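Local atomic coordinates of Non-structural polyprotein (Sindbis virus, PDB entry 4GUA), a protein that forms the nsP2 protease and nsP3 macro and zinc-binding regions of the alphavirus precursor polyprotein, and probably cleaves that polyprotein as a cysteine protease. Residues A[427-431]-A[448-452]; A[555-559]-A[572-576]. The contacts are given in a common frame with arbitrary orientation. Residues are numbered along the deposited sequence.

Interaction 1. Residues A[427-431]-A[448-452]; sequences LQNAY and IPLLS
Residues 427-431 form a helical turn, closed by the hydrogen bond from Tyr431 N to Leu427 O (3.1 Å), while 448-452 leaves the end of strand 445-448 as an extended loop. Ile448 still has strand torsions (phi/psi -144/141), whereas Ser452 turns into the positive-phi region (64/23). The CA atoms closest across the pair are those of Leu427 and Leu451, 7.3 Å apart. Tyr431 does most of the joining. With chi1 at -81° (m) and chi2 at -64°, its ring reaches from the helix to the loop, although its CA-CB bond points only sideways, and its OH accepts a hydrogen bond from Leu451 N (2.9 Å, angle at the hydrogen 150°). The same hydroxyl is also hydrogen-bonded to Ser466. Leu451, in the mt rotamer (-60°, 179°), lays CD1 over one face of that ring, 4.1 Å from the centroid and 10° off the normal, a CH-pi contact; this CD1 also lies 3.9 Å from Ala430 CB. At the ring edge, Tyr431 CE1 meets Ile448 CD1 at 3.5 Å, Ile448 being fully extended (tt). Leu427, rotamer tp, swings CD1 to 3.7 Å from Leu451 CB and 3.8 Å from Ser452 OG, a hydroxyl hydrogen-bonded to Pro413 O. All eight touching residues are buried. A bound MES molecule, probably from the crystallisation liquor, lies about 4 Å from the Ser452 side chain and may mark a pocket there. A loop leaving the C-terminal end of a central parallel strand and packed against a flanking helix is characteristic of the alpha/beta/alpha macro domain, whose ligand cleft such loops commonly border.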
# COMPACT_ATOMS: atom_id res chain seq x y z
N LEU A 427 20.19 -4.71 -9.10
CA LEU A 427 20.76 -4.84 -7.77
C LEU A 427 19.68 -4.62 -6.72
O LEU A 427 19.51 -5.40 -5.77
CB LEU A 427 21.87 -3.79 -7.61
CG LEU A 427 22.51 -3.67 -6.23
CD1 LEU A 427 23.24 -4.96 -5.84
CD2 LEU A 427 23.44 -2.47 -6.21
N GLN A 428 18.94 -3.54 -6.92
CA GLN A 428 17.85 -3.19 -6.04
C GLN A 428 16.84 -4.33 -6.00
O GLN A 428 16.31 -4.66 -4.94
CB GLN A 428 17.18 -1.91 -6.55
CG GLN A 428 16.13 -1.37 -5.62
CD GLN A 428 16.71 -0.99 -4.28
OE1 GLN A 428 17.25 0.10 -4.10
NE2 GLN A 428 16.60 -1.90 -3.32
N ASN A 429 16.59 -4.94 -7.16
CA ASN A 429 15.60 -6.00 -7.27
C ASN A 429 16.02 -7.28 -6.57
O ASN A 429 15.19 -8.00 -6.02
CB ASN A 429 15.31 -6.30 -8.75
CG ASN A 429 14.31 -5.34 -9.36
OD1 ASN A 429 13.71 -4.53 -8.66
ND2 ASN A 429 14.13 -5.44 -10.66
N ALA A 430 17.32 -7.56 -6.59
CA ALA A 430 17.86 -8.71 -5.88
C ALA A 430 17.58 -8.54 -4.41
O ALA A 430 17.08 -9.45 -3.75
CB ALA A 430 19.35 -8.85 -6.13
N TYR A 431 17.91 -7.35 -3.90
CA TYR A 431 17.63 -7.03 -2.49
C TYR A 431 16.14 -7.10 -2.15
O TYR A 431 15.76 -7.56 -1.08
CB TYR A 431 18.18 -5.65 -2.13
CG TYR A 431 19.66 -5.60 -1.82
CD1 TYR A 431 20.19 -6.29 -0.73
CD2 TYR A 431 20.53 -4.84 -2.61
CE1 TYR A 431 21.55 -6.23 -0.44
CE2 TYR A 431 21.88 -4.78 -2.32
CZ TYR A 431 22.39 -5.48 -1.24
OH TYR A 431 23.74 -5.42 -0.95
N ILE A 448 23.52 -11.03 5.70
CA ILE A 448 23.59 -10.67 4.29
C ILE A 448 24.87 -9.90 3.98
O ILE A 448 25.32 -9.07 4.77
CB ILE A 448 22.35 -9.84 3.92
CG1 ILE A 448 22.42 -9.33 2.49
CG2 ILE A 448 22.20 -8.67 4.88
CD1 ILE A 448 21.14 -8.69 2.04
N PRO A 449 25.48 -10.17 2.82
CA PRO A 449 26.65 -9.43 2.35
C PRO A 449 26.22 -8.27 1.46
O PRO A 449 25.03 -8.16 1.17
CB PRO A 449 27.39 -10.47 1.53
CG PRO A 449 26.30 -11.25 0.90
CD PRO A 449 25.18 -11.30 1.92
N LEU A 450 27.16 -7.46 1.00
CA LEU A 450 26.79 -6.39 0.08
C LEU A 450 26.94 -6.91 -1.33
O LEU A 450 28.04 -7.14 -1.81
CB LEU A 450 27.67 -5.15 0.28
CG LEU A 450 27.57 -4.44 1.64
CD1 LEU A 450 28.39 -3.16 1.62
CD2 LEU A 450 26.13 -4.14 1.99
N LEU A 451 25.81 -7.09 -2.00
CA LEU A 451 25.80 -7.66 -3.34
C LEU A 451 26.54 -6.77 -4.32
O LEU A 451 26.48 -5.55 -4.24
CB LEU A 451 24.36 -7.90 -3.80
CG LEU A 451 23.55 -8.85 -2.92
CD1 LEU A 451 22.13 -9.00 -3.43
CD2 LEU A 451 24.22 -10.22 -2.83
N SER A 452 27.24 -7.42 -5.25
CA SER A 452 27.90 -6.75 -6.37
C SER A 452 29.01 -5.79 -5.95
O SER A 452 29.32 -4.86 -6.69
CB SER A 452 26.89 -5.97 -7.21
OG SER A 452 25.90 -6.81 -7.76

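Interaction 2. Residues A[555-559]-A[572-576]; sequences DMAEI and QLCAY
Ile559 and Leu573 occupy the apolar centre between two helical segments whose axes approach to 10.4 Å with N-to-C directions 146° apart, roughly antiparallel. The closest CA pair is Met556 to Leu573, at 6.7 Å. Ile559, in the mt rotamer (-71°, 176°), extends CD1 to 4.2 Å from Leu573 CA, 4.4 Å from Leu573 CD1 and 3.9 Å from Tyr576 CB. Leu573 is tp (177°, 60°), which brings its CD1 to 3.8 Å from Met556 CG; Met556 itself starts with chi1 m and chi2 t. Val616 of helix 613-621 touches Met556, Leu573 and Tyr576, so a third helix packs beside the pair. This antiparallel pairing of helices 550-562 and 566-577, joined by a short connection, is a helical hairpin within the nsP3 zinc-binding region, with the Leu573 side chain about 12 Å from the zinc ion. Farther out, Ile559 CG2 meets Gln572 CB at 3.7 Å, while the end of the Gln572 side chain leads away. At the polar edge, Tyr576 uses chi1 169° (t) and chi2 84° to donate a hydrogen bond from OH to Asp555 OD2 at 2.6 Å, and its ring also makes a cation-pi contact with Arg620.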
# COMPACT_ATOMS: atom_id res chain seq x y z
N ASP A 555 -7.59 -2.32 -18.41
CA ASP A 555 -7.20 -3.41 -19.29
C ASP A 555 -5.82 -3.96 -18.91
O ASP A 555 -5.65 -5.17 -18.84
CB ASP A 555 -7.24 -2.96 -20.75
CG ASP A 555 -8.66 -2.71 -21.25
OD1 ASP A 555 -9.62 -3.13 -20.56
OD2 ASP A 555 -8.83 -2.13 -22.34
N MET A 556 -4.86 -3.07 -18.65
CA MET A 556 -3.54 -3.49 -18.17
C MET A 556 -3.69 -4.32 -16.90
O MET A 556 -3.03 -5.34 -16.72
CB MET A 556 -2.69 -2.28 -17.81
CG MET A 556 -2.32 -1.38 -18.95
SD MET A 556 -1.52 0.09 -18.28
CE MET A 556 0.06 -0.57 -17.79
N ALA A 557 -4.55 -3.84 -16.01
CA ALA A 557 -4.80 -4.51 -14.74
C ALA A 557 -5.32 -5.93 -14.98
O ALA A 557 -4.85 -6.90 -14.36
CB ALA A 557 -5.80 -3.70 -13.92
N GLU A 558 -6.28 -6.05 -15.88
CA GLU A 558 -6.92 -7.32 -16.15
C GLU A 558 -5.93 -8.28 -16.77
O GLU A 558 -5.94 -9.46 -16.46
CB GLU A 558 -8.13 -7.13 -17.06
CG GLU A 558 -8.92 -8.39 -17.33
CD GLU A 558 -10.24 -8.12 -18.01
OE1 GLU A 558 -10.48 -6.96 -18.42
OE2 GLU A 558 -11.05 -9.06 -18.14
N ILE A 559 -5.06 -7.75 -17.62
CA ILE A 559 -4.07 -8.58 -18.30
C ILE A 559 -3.13 -9.16 -17.25
O ILE A 559 -2.74 -10.32 -17.32
CB ILE A 559 -3.29 -7.77 -19.37
CG1 ILE A 559 -4.19 -7.46 -20.57
CG2 ILE A 559 -2.07 -8.55 -19.85
CD1 ILE A 559 -3.55 -6.58 -21.63
N GLN A 572 1.67 -9.90 -23.37
CA GLN A 572 0.28 -9.73 -23.76
C GLN A 572 -0.08 -8.25 -23.85
O GLN A 572 -0.92 -7.85 -24.65
CB GLN A 572 -0.64 -10.43 -22.76
CG GLN A 572 -0.43 -11.93 -22.70
CD GLN A 572 -0.46 -12.57 -24.07
OE1 GLN A 572 -1.24 -12.17 -24.94
NE2 GLN A 572 0.40 -13.56 -24.28
N LEU A 573 0.55 -7.43 -23.01
CA LEU A 573 0.31 -6.00 -23.05
C LEU A 573 0.84 -5.44 -24.35
O LEU A 573 0.25 -4.53 -24.93
CB LEU A 573 0.95 -5.30 -21.85
CG LEU A 573 0.84 -3.77 -21.82
CD1 LEU A 573 -0.62 -3.33 -21.78
CD2 LEU A 573 1.58 -3.20 -20.61
N CYS A 574 1.96 -5.98 -24.82
CA CYS A 574 2.52 -5.56 -26.10
C CYS A 574 1.53 -5.90 -27.20
O CYS A 574 1.28 -5.10 -28.09
CB CYS A 574 3.87 -6.21 -26.37
SG CYS A 574 5.26 -5.50 -25.45
N ALA A 575 0.98 -7.11 -27.14
CA ALA A 575 -0.05 -7.52 -28.08
C ALA A 575 -1.22 -6.54 -28.07
O ALA A 575 -1.74 -6.17 -29.12
CB ALA A 575 -0.54 -8.92 -27.74
N TYR A 576 -1.61 -6.11 -26.87
CA TYR A 576 -2.76 -5.22 -26.67
C TYR A 576 -2.52 -3.84 -27.27
O TYR A 576 -3.41 -3.24 -27.86
CB TYR A 576 -3.07 -5.13 -25.17
CG TYR A 576 -4.07 -4.06 -24.77
CD1 TYR A 576 -5.44 -4.30 -24.82
CD2 TYR A 576 -3.64 -2.83 -24.29
CE1 TYR A 576 -6.35 -3.32 -24.44
CE2 TYR A 576 -4.54 -1.86 -23.91
CZ TYR A 576 -5.89 -2.11 -23.99
OH TYR A 576 -6.78 -1.12 -23.61

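Interaction 1 closes before interaction 2 opens, so the two lie in series along the chain, the first in the macro domain, the second in the nsP3 zinc-binding region. Their centres are about 31 Å apart and their nearest atoms about 16 Å, without touching. They share no helix or strand. Interaction 1 joins helix 420-440 to the loop after strand 445-448 of the six-stranded mixed sheet, whereas interaction 2 pairs helices 550-562 and 566-577 with no strand between its segments. Each is a buried contact within its own region, yet the regions are not isolated: Gln428 and Asn429 of interaction 1 touch Leu653 and Pro656 of the zinc-binding region, so the two pack together.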